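Local coordinates for clavulanic acid biosynthesis oligopeptide binding protein 2 (Streptomyces clavuligerus, PDB 2WOL) that probably binds peptides as an extracellular solute-binding protein associated with clavulanic acid biosynthesis, at residues A[61-75]-A[543-555]. Sequence-based numbering, arbitrary orientation.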
ATOM      1  N   ARG A  61       0.319   5.396 -13.263  1.00  7.04           N
ATOM      2  CA  ARG A  61       1.522   5.129 -14.053  1.00  7.16           C
ATOM      3  C   ARG A  61       1.271   5.339 -15.557  1.00  7.41           C
ATOM      4  O   ARG A  61       2.206   5.561 -16.318  1.00  8.17           O
ATOM      5  CB  ARG A  61       2.079   3.731 -13.758  1.00  7.30           C
ATOM      6  CG  ARG A  61       2.817   3.659 -12.428  1.00  7.22           C
ATOM      7  CD  ARG A  61       3.047   2.230 -11.944  1.00  5.86           C
ATOM      8  NE  ARG A  61       3.945   1.432 -12.788  1.00  7.42           N
ATOM      9  CZ  ARG A  61       5.274   1.543 -12.816  1.00  7.92           C
ATOM     10  NH1 ARG A  61       5.905   2.466 -12.094  1.00  7.85           N
ATOM     11  NH2 ARG A  61       5.981   0.735 -13.596  1.00  8.71           N
ATOM     12  N   LEU A  62       0.006   5.279 -15.972  1.00  7.41           N
ATOM     13  CA  LEU A  62      -0.367   5.571 -17.364  1.00  7.80           C
ATOM     14  C   LEU A  62      -0.601   7.056 -17.619  1.00  8.14           C
ATOM     15  O   LEU A  62      -0.426   7.535 -18.745  1.00  8.26           O
ATOM     16  CB  LEU A  62      -1.641   4.817 -17.754  1.00  7.78           C
ATOM     17  CG  LEU A  62      -1.577   3.298 -17.928  1.00  8.04           C
ATOM     18  CD1 LEU A  62      -1.747   2.577 -16.594  1.00  8.52           C
ATOM     19  CD2 LEU A  62      -2.654   2.849 -18.900  1.00  8.57           C
ATOM     20  N   LEU A  63      -1.019   7.770 -16.574  1.00  8.63           N
ATOM     21  CA  LEU A  63      -1.510   9.145 -16.699  1.00  9.29           C
ATOM     22  C   LEU A  63      -0.479  10.222 -16.393  1.00  9.64           C
ATOM     23  O   LEU A  63      -0.492  11.288 -17.010  1.00 10.23           O
ATOM     24  CB  LEU A  63      -2.729   9.345 -15.794  1.00  9.26           C
ATOM     25  CG  LEU A  63      -4.003   8.579 -16.146  1.00  9.75           C
ATOM     26  CD1 LEU A  63      -4.994   8.683 -14.998  1.00 11.29           C
ATOM     27  CD2 LEU A  63      -4.608   9.103 -17.439  1.00 10.85           C
ATOM     28  N   ASN A  64       0.394   9.968 -15.427  1.00  9.99           N
ATOM     29  CA  ASN A  64       1.325  10.995 -14.986  1.00 10.13           C
ATOM     30  C   ASN A  64       2.696  10.451 -14.672  1.00 10.30           C
ATOM     31  O   ASN A  64       2.831   9.425 -14.002  1.00 11.55           O
ATOM     32  CB  ASN A  64       0.769  11.746 -13.774  1.00 10.05           C
ATOM     33  CG  ASN A  64      -0.369  12.676 -14.141  1.00  9.76           C
ATOM     34  OD1 ASN A  64      -0.169  13.676 -14.838  1.00  9.70           O
ATOM     35  ND2 ASN A  64      -1.574  12.346 -13.688  1.00  9.52           N
ATOM     36  N   ARG A  65       3.713  11.144 -15.165  1.00  9.76           N
ATOM     37  CA  ARG A  65       5.084  10.821 -14.829  1.00  9.42           C
ATOM     38  C   ARG A  65       5.478  11.517 -13.531  1.00  9.28           C
ATOM     39  O   ARG A  65       4.808  12.448 -13.082  1.00  9.14           O
ATOM     40  CB  ARG A  65       6.015  11.221 -15.971  1.00  9.42           C
ATOM     41  CG  ARG A  65       5.718  10.499 -17.278  1.00 10.09           C
ATOM     42  CD  ARG A  65       6.653  10.953 -18.381  1.00 10.92           C
ATOM     43  NE  ARG A  65       8.036  10.575 -18.117  1.00 10.79           N
ATOM     44  CZ  ARG A  65       9.039  10.755 -18.973  1.00 11.59           C
ATOM     45  NH1 ARG A  65       8.817  11.316 -20.154  1.00 11.60           N
ATOM     46  NH2 ARG A  65      10.267  10.374 -18.648  1.00 11.87           N
ATOM     47  N   THR A  66       6.565  11.046 -12.930  1.00  9.04           N
ATOM     48  CA  THR A  66       7.064  11.572 -11.665  1.00  9.16           C
ATOM     49  C   THR A  66       8.584  11.680 -11.777  1.00  9.08           C
ATOM     50  O   THR A  66       9.162  11.190 -12.750  1.00  9.37           O
ATOM     51  CB  THR A  66       6.664  10.650 -10.488  1.00  9.22           C
ATOM     52  OG1 THR A  66       6.892   9.285 -10.862  1.00  9.84           O
ATOM     53  CG2 THR A  66       5.185  10.814 -10.145  1.00  9.26           C
ATOM     54  N   LEU A  67       9.235  12.324 -10.814  1.00  8.69           N
ATOM     55  CA  LEU A  67      10.699  12.437 -10.853  1.00  8.62           C
ATOM     56  C   LEU A  67      11.337  11.056 -10.897  1.00  8.67           C
ATOM     57  O   LEU A  67      12.232  10.795 -11.718  1.00  8.61           O
ATOM     58  CB  LEU A  67      11.231  13.238  -9.662  1.00  8.58           C
ATOM     59  CG  LEU A  67      11.002  14.752  -9.692  1.00  9.07           C
ATOM     60  CD1 LEU A  67      11.349  15.351  -8.343  1.00 10.20           C
ATOM     61  CD2 LEU A  67      11.813  15.419 -10.798  1.00  9.35           C
ATOM     62  N   MET A  68      10.858  10.187 -10.010  1.00  8.84           N
ATOM     63  CA  MET A  68      11.296   8.800  -9.912  1.00  8.82           C
ATOM     64  C   MET A  68      10.078   7.914 -10.104  1.00  8.86           C
ATOM     65  O   MET A  68       8.961   8.334  -9.828  1.00  8.87           O
ATOM     66  CB  MET A  68      11.901   8.528  -8.533  1.00  8.97           C
ATOM     67  CG  MET A  68      13.048   9.458  -8.155  1.00  9.65           C
ATOM     68  SD  MET A  68      14.517   9.183  -9.171  1.00 10.71           S
ATOM     69  CE  MET A  68      15.002   7.541  -8.634  1.00 10.74           C
ATOM     70  N   ALA A  69      10.284   6.691 -10.582  1.00  9.13           N
ATOM     71  CA  ALA A  69       9.179   5.744 -10.740  1.00  9.20           C
ATOM     72  C   ALA A  69       9.664   4.330 -10.501  1.00  9.20           C
ATOM     73  O   ALA A  69      10.834   4.027 -10.729  1.00  9.47           O
ATOM     74  CB  ALA A  69       8.561   5.861 -12.130  1.00  9.37           C
ATOM     75  N   TYR A  70       8.773   3.457 -10.045  1.00  9.17           N
ATOM     76  CA  TYR A  70       9.140   2.048  -9.942  1.00  9.05           C
ATOM     77  C   TYR A  70       9.363   1.495 -11.347  1.00  9.31           C
ATOM     78  O   TYR A  70       8.542   1.709 -12.239  1.00  9.25           O
ATOM     79  CB  TYR A  70       8.114   1.261  -9.115  1.00  9.01           C
ATOM     80  CG  TYR A  70       8.058   1.818  -7.713  1.00  8.53           C
ATOM     81  CD1 TYR A  70       7.075   2.737  -7.349  1.00  8.49           C
ATOM     82  CD2 TYR A  70       9.037   1.488  -6.774  1.00  7.89           C
ATOM     83  CE1 TYR A  70       7.046   3.288  -6.075  1.00  9.24           C
ATOM     84  CE2 TYR A  70       9.022   2.039  -5.493  1.00  8.03           C
ATOM     85  CZ  TYR A  70       8.021   2.943  -5.155  1.00  8.78           C
ATOM     86  OH  TYR A  70       7.990   3.506  -3.898  1.00  9.47           O
ATOM     87  N   PRO A  71      10.506   0.830 -11.560  1.00 10.01           N
ATOM     88  CA  PRO A  71      10.835   0.391 -12.911  1.00 10.51           C
ATOM     89  C   PRO A  71       9.913  -0.722 -13.393  1.00 10.61           C
ATOM     90  O   PRO A  71       9.220  -1.362 -12.587  1.00 10.84           O
ATOM     91  CB  PRO A  71      12.282  -0.099 -12.784  1.00 10.91           C
ATOM     92  CG  PRO A  71      12.448  -0.456 -11.365  1.00 11.15           C
ATOM     93  CD  PRO A  71      11.547   0.465 -10.581  1.00  9.91           C
ATOM     94  N   THR A  72       9.893  -0.922 -14.705  1.00 10.66           N
ATOM     95  CA  THR A  72       9.085  -1.972 -15.313  1.00 11.28           C
ATOM     96  C   THR A  72       9.870  -3.282 -15.226  1.00 11.59           C
ATOM     97  O   THR A  72      10.595  -3.661 -16.146  1.00 11.99           O
ATOM     98  CB  THR A  72       8.693  -1.591 -16.756  1.00 11.31           C
ATOM     99  OG1 THR A  72       8.040  -0.314 -16.732  1.00 12.59           O
ATOM    100  CG2 THR A  72       7.749  -2.618 -17.375  1.00 11.72           C
ATOM    101  N   ASP A  73       9.728  -3.951 -14.085  1.00 11.81           N
ATOM    102  CA  ASP A  73      10.579  -5.080 -13.726  1.00 12.27           C
ATOM    103  C   ASP A  73       9.847  -5.973 -12.729  1.00 12.45           C
ATOM    104  O   ASP A  73       9.450  -5.504 -11.662  1.00 12.21           O
ATOM    105  CB  ASP A  73      11.880  -4.549 -13.105  1.00 12.71           C
ATOM    106  CG  ASP A  73      12.989  -5.600 -13.014  1.00 14.22           C
ATOM    107  OD1 ASP A  73      12.708  -6.821 -12.997  1.00 16.56           O
ATOM    108  OD2 ASP A  73      14.165  -5.185 -12.944  1.00 17.51           O
ATOM    109  N   PRO A  74       9.653  -7.260 -13.079  1.00 12.61           N
ATOM    110  CA  PRO A  74       9.039  -8.220 -12.158  1.00 12.75           C
ATOM    111  C   PRO A  74       9.937  -8.639 -10.993  1.00 12.71           C
ATOM    112  O   PRO A  74       9.441  -9.194 -10.009  1.00 12.88           O
ATOM    113  CB  PRO A  74       8.754  -9.430 -13.053  1.00 12.67           C
ATOM    114  CG  PRO A  74       9.738  -9.336 -14.144  1.00 13.43           C
ATOM    115  CD  PRO A  74       9.954  -7.874 -14.388  1.00 12.77           C
ATOM    116  N   GLY A  75      11.238  -8.381 -11.111  1.00 12.89           N
ATOM    117  CA  GLY A  75      12.205  -8.779 -10.087  1.00 13.29           C
ATOM    118  C   GLY A  75      12.376  -7.778  -8.955  1.00 13.61           C
ATOM    119  O   GLY A  75      11.713  -6.739  -8.939  1.00 13.35           O
ATOM    120  N   TYR A 543       2.755  -9.019 -15.646  1.00  7.03           N
ATOM    121  CA  TYR A 543       3.567  -9.421 -14.498  1.00  7.32           C
ATOM    122  C   TYR A 543       3.063  -8.718 -13.249  1.00  7.29           C
ATOM    123  O   TYR A 543       2.565  -7.590 -13.321  1.00  7.32           O
ATOM    124  CB  TYR A 543       5.061  -9.124 -14.721  1.00  7.58           C
ATOM    125  CG  TYR A 543       5.441  -7.659 -14.632  1.00  7.32           C
ATOM    126  CD1 TYR A 543       5.953  -7.124 -13.448  1.00  7.11           C
ATOM    127  CD2 TYR A 543       5.288  -6.811 -15.728  1.00  7.15           C
ATOM    128  CE1 TYR A 543       6.304  -5.777 -13.355  1.00  6.86           C
ATOM    129  CE2 TYR A 543       5.632  -5.459 -15.647  1.00  7.31           C
ATOM    130  CZ  TYR A 543       6.142  -4.954 -14.457  1.00  7.23           C
ATOM    131  OH  TYR A 543       6.486  -3.621 -14.362  1.00  8.69           O
ATOM    132  N   VAL A 544       3.186  -9.396 -12.112  1.00  7.50           N
ATOM    133  CA  VAL A 544       2.866  -8.793 -10.829  1.00  7.73           C
ATOM    134  C   VAL A 544       3.997  -7.839 -10.467  1.00  7.78           C
ATOM    135  O   VAL A 544       5.155  -8.253 -10.351  1.00  8.13           O
ATOM    136  CB  VAL A 544       2.689  -9.861  -9.725  1.00  7.72           C
ATOM    137  CG1 VAL A 544       2.335  -9.206  -8.398  1.00  8.48           C
ATOM    138  CG2 VAL A 544       1.606 -10.860 -10.116  1.00  8.14           C
ATOM    139  N   HIS A 545       3.670  -6.560 -10.312  1.00  7.67           N
ATOM    140  CA  HIS A 545       4.692  -5.610  -9.916  1.00  8.14           C
ATOM    141  C   HIS A 545       4.991  -5.775  -8.428  1.00  8.68           C
ATOM    142  O   HIS A 545       4.079  -5.681  -7.604  1.00  8.94           O
ATOM    143  CB  HIS A 545       4.311  -4.165 -10.217  1.00  8.10           C
ATOM    144  CG  HIS A 545       5.493  -3.253 -10.210  1.00  7.36           C
ATOM    145  ND1 HIS A 545       6.194  -2.962  -9.059  1.00  7.76           N
ATOM    146  CD2 HIS A 545       6.149  -2.633 -11.219  1.00  7.61           C
ATOM    147  CE1 HIS A 545       7.216  -2.180  -9.358  1.00  8.06           C
ATOM    148  NE2 HIS A 545       7.211  -1.966 -10.662  1.00  7.57           N
ATOM    149  N   PRO A 546       6.269  -6.024  -8.080  1.00  9.69           N
ATOM    150  CA  PRO A 546       6.600  -6.298  -6.679  1.00 10.05           C
ATOM    151  C   PRO A 546       6.319  -5.143  -5.711  1.00 10.44           C
ATOM    152  O   PRO A 546       6.149  -5.378  -4.516  1.00 11.35           O
ATOM    153  CB  PRO A 546       8.102  -6.614  -6.720  1.00 10.43           C
ATOM    154  CG  PRO A 546       8.595  -5.998  -7.969  1.00 10.58           C
ATOM    155  CD  PRO A 546       7.460  -6.074  -8.949  1.00  9.72           C
ATOM    156  N   ALA A 547       6.270  -3.913  -6.216  1.00 10.45           N
ATOM    157  CA  ALA A 547       5.962  -2.760  -5.369  1.00 10.61           C
ATOM    158  C   ALA A 547       4.464  -2.591  -5.097  1.00 10.80           C
ATOM    159  O   ALA A 547       4.077  -1.809  -4.224  1.00 11.20           O
ATOM    160  CB  ALA A 547       6.549  -1.482  -5.966  1.00 10.67           C
ATOM    161  N   PHE A 548       3.627  -3.322  -5.837  1.00 10.57           N
ATOM    162  CA  PHE A 548       2.172  -3.148  -5.778  1.00 10.27           C
ATOM    163  C   PHE A 548       1.410  -4.407  -5.357  1.00 10.27           C
ATOM    164  O   PHE A 548       0.327  -4.307  -4.770  1.00 10.73           O
ATOM    165  CB  PHE A 548       1.632  -2.687  -7.136  1.00 10.39           C
ATOM    166  CG  PHE A 548       1.990  -1.272  -7.499  1.00 10.30           C
ATOM    167  CD1 PHE A 548       3.205  -0.982  -8.115  1.00 10.82           C
ATOM    168  CD2 PHE A 548       1.098  -0.235  -7.260  1.00 10.45           C
ATOM    169  CE1 PHE A 548       3.537   0.324  -8.465  1.00 11.06           C
ATOM    170  CE2 PHE A 548       1.418   1.078  -7.609  1.00 11.65           C
ATOM    171  CZ  PHE A 548       2.638   1.355  -8.211  1.00 11.59           C
ATOM    172  N   GLY A 549       1.950  -5.580  -5.684  1.00  9.75           N
ATOM    173  CA  GLY A 549       1.222  -6.843  -5.495  1.00  9.54           C
ATOM    174  C   GLY A 549       0.098  -6.996  -6.509  1.00  9.29           C
ATOM    175  O   GLY A 549      -0.759  -7.871  -6.378  1.00  9.34           O
ATOM    176  N   LEU A 550       0.122  -6.126  -7.518  1.00  8.63           N
ATOM    177  CA  LEU A 550      -0.867  -6.068  -8.593  1.00  8.20           C
ATOM    178  C   LEU A 550      -0.124  -6.071  -9.919  1.00  7.66           C
ATOM    179  O   LEU A 550       1.023  -5.647  -9.983  1.00  7.35           O
ATOM    180  CB  LEU A 550      -1.676  -4.768  -8.501  1.00  8.41           C
ATOM    181  CG  LEU A 550      -2.507  -4.472  -7.252  1.00  9.61           C
ATOM    182  CD1 LEU A 550      -3.058  -3.060  -7.279  1.00 10.19           C
ATOM    183  CD2 LEU A 550      -3.632  -5.466  -7.100  1.00 11.26           C
ATOM    184  N   TYR A 551      -0.781  -6.529 -10.980  1.00  7.13           N
ATOM    185  CA  TYR A 551      -0.205  -6.453 -12.320  1.00  7.11           C
ATOM    186  C   TYR A 551       0.148  -5.017 -12.690  1.00  6.91           C
ATOM    187  O   TYR A 551      -0.605  -4.090 -12.383  1.00  7.05           O
ATOM    188  CB  TYR A 551      -1.196  -6.966 -13.356  1.00  7.19           C
ATOM    189  CG  TYR A 551      -1.510  -8.450 -13.327  1.00  6.89           C
ATOM    190  CD1 TYR A 551      -2.800  -8.903 -13.612  1.00  7.19           C
ATOM    191  CD2 TYR A 551      -0.529  -9.392 -13.037  1.00  7.04           C
ATOM    192  CE1 TYR A 551      -3.104 -10.258 -13.615  1.00  6.86           C
ATOM    193  CE2 TYR A 551      -0.822 -10.749 -13.022  1.00  7.42           C
ATOM    194  CZ  TYR A 551      -2.109 -11.175 -13.317  1.00  7.01           C
ATOM    195  OH  TYR A 551      -2.430 -12.516 -13.325  1.00  7.53           O
ATOM    196  N   ASP A 552       1.278  -4.831 -13.369  1.00  6.78           N
ATOM    197  CA  ASP A 552       1.638  -3.500 -13.847  1.00  6.86           C
ATOM    198  C   ASP A 552       0.881  -3.202 -15.137  1.00  6.83           C
ATOM    199  O   ASP A 552       1.355  -3.478 -16.239  1.00  6.92           O
ATOM    200  CB  ASP A 552       3.145  -3.368 -14.051  1.00  7.11           C
ATOM    201  CG  ASP A 552       3.591  -1.923 -14.200  1.00  7.48           C
ATOM    202  OD1 ASP A 552       2.812  -1.011 -13.840  1.00  6.96           O
ATOM    203  OD2 ASP A 552       4.730  -1.701 -14.663  1.00  8.99           O
ATOM    204  N   ILE A 553      -0.315  -2.649 -14.973  1.00  6.96           N
ATOM    205  CA  ILE A 553      -1.212  -2.333 -16.078  1.00  7.00           C
ATOM    206  C   ILE A 553      -0.516  -1.585 -17.214  1.00  7.01           C
ATOM    207  O   ILE A 553      -0.720  -1.906 -18.379  1.00  6.96           O
ATOM    208  CB  ILE A 553      -2.418  -1.497 -15.578  1.00  7.50           C
ATOM    209  CG1 ILE A 553      -3.159  -2.226 -14.445  1.00  8.30           C
ATOM    210  CG2 ILE A 553      -3.346  -1.108 -16.735  1.00  7.95           C
ATOM    211  CD1 ILE A 553      -3.763  -3.576 -14.810  1.00  8.85           C
ATOM    212  N   GLN A 554       0.306  -0.595 -16.868  1.00  7.15           N
ATOM    213  CA  GLN A 554       0.929   0.269 -17.872  1.00  7.46           C
ATOM    214  C   GLN A 554       1.836  -0.488 -18.849  1.00  7.74           C
ATOM    215  O   GLN A 554       2.071  -0.025 -19.960  1.00  8.05           O
ATOM    216  CB  GLN A 554       1.677   1.432 -17.208  1.00  7.69           C
ATOM    217  CG  GLN A 554       2.955   1.058 -16.469  1.00  7.35           C
ATOM    218  CD  GLN A 554       4.159   0.971 -17.385  1.00  8.57           C
ATOM    219  OE1 GLN A 554       4.191   1.602 -18.445  1.00  8.73           O
ATOM    220  NE2 GLN A 554       5.162   0.197 -16.980  1.00  8.13           N
ATOM    221  N   ALA A 555       2.341  -1.642 -18.421  1.00  7.59           N
ATOM    222  CA  ALA A 555       3.252  -2.437 -19.246  1.00  7.59           C
ATOM    223  C   ALA A 555       2.530  -3.300 -20.282  1.00  7.42           C
ATOM    224  O   ALA A 555       3.151  -3.804 -21.219  1.00  7.80           O
ATOM    225  CB  ALA A 555       4.121  -3.310 -18.362  1.00  7.35           C
TER
HETATM  226  O   HOH W   1       6.923 -10.157  -9.822  1.00 12.14           O
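Leu62 and Gln554 bring the two backbones to 5.5 Å between CA atoms, and Pro74 and His545 do the same at the far end; between them residues 63-69 bow away as a loop that returns at Tyr70. Segment 543-555 holds a short hairpin, its weakly bonded strands 544-545 and 550-551 antiparallel, then a 3-10 segment at 553-555. Arg61 forms a side-on salt bridge with Asp552, NE to OD1 and NH2 to OD2, both 2.9 Å, while NH1 closes the loop on Tyr70 O at 2.7 Å. Asp552 OD2 also takes Gln554 NE2 (3.0 Å), from the opposite face of the carboxylate to Arg61 NH2; these donors would favour a charged Asp552. His545 NE2 reaches Pro71 O (2.8 Å), and its ND1 accepts from Ala547 N, which fixes the ring's rotation. Ala547 CB sits over the Tyr70 ring (CH-pi); Pro74 CD lies over one face of the Tyr543 ring, with CB 3.6 Å from Tyr543 CD1. Thr72 OG1, weakly bonded to Gln554 NE2, also pairs with Ile241 O. The contact fastens the loop after helix 54-63 to a C-terminal hairpin of this family 5 solute-binding fold, with Phe548 and Ile553 against Leu58 of that helix and Ile553 reaching strand 34-39.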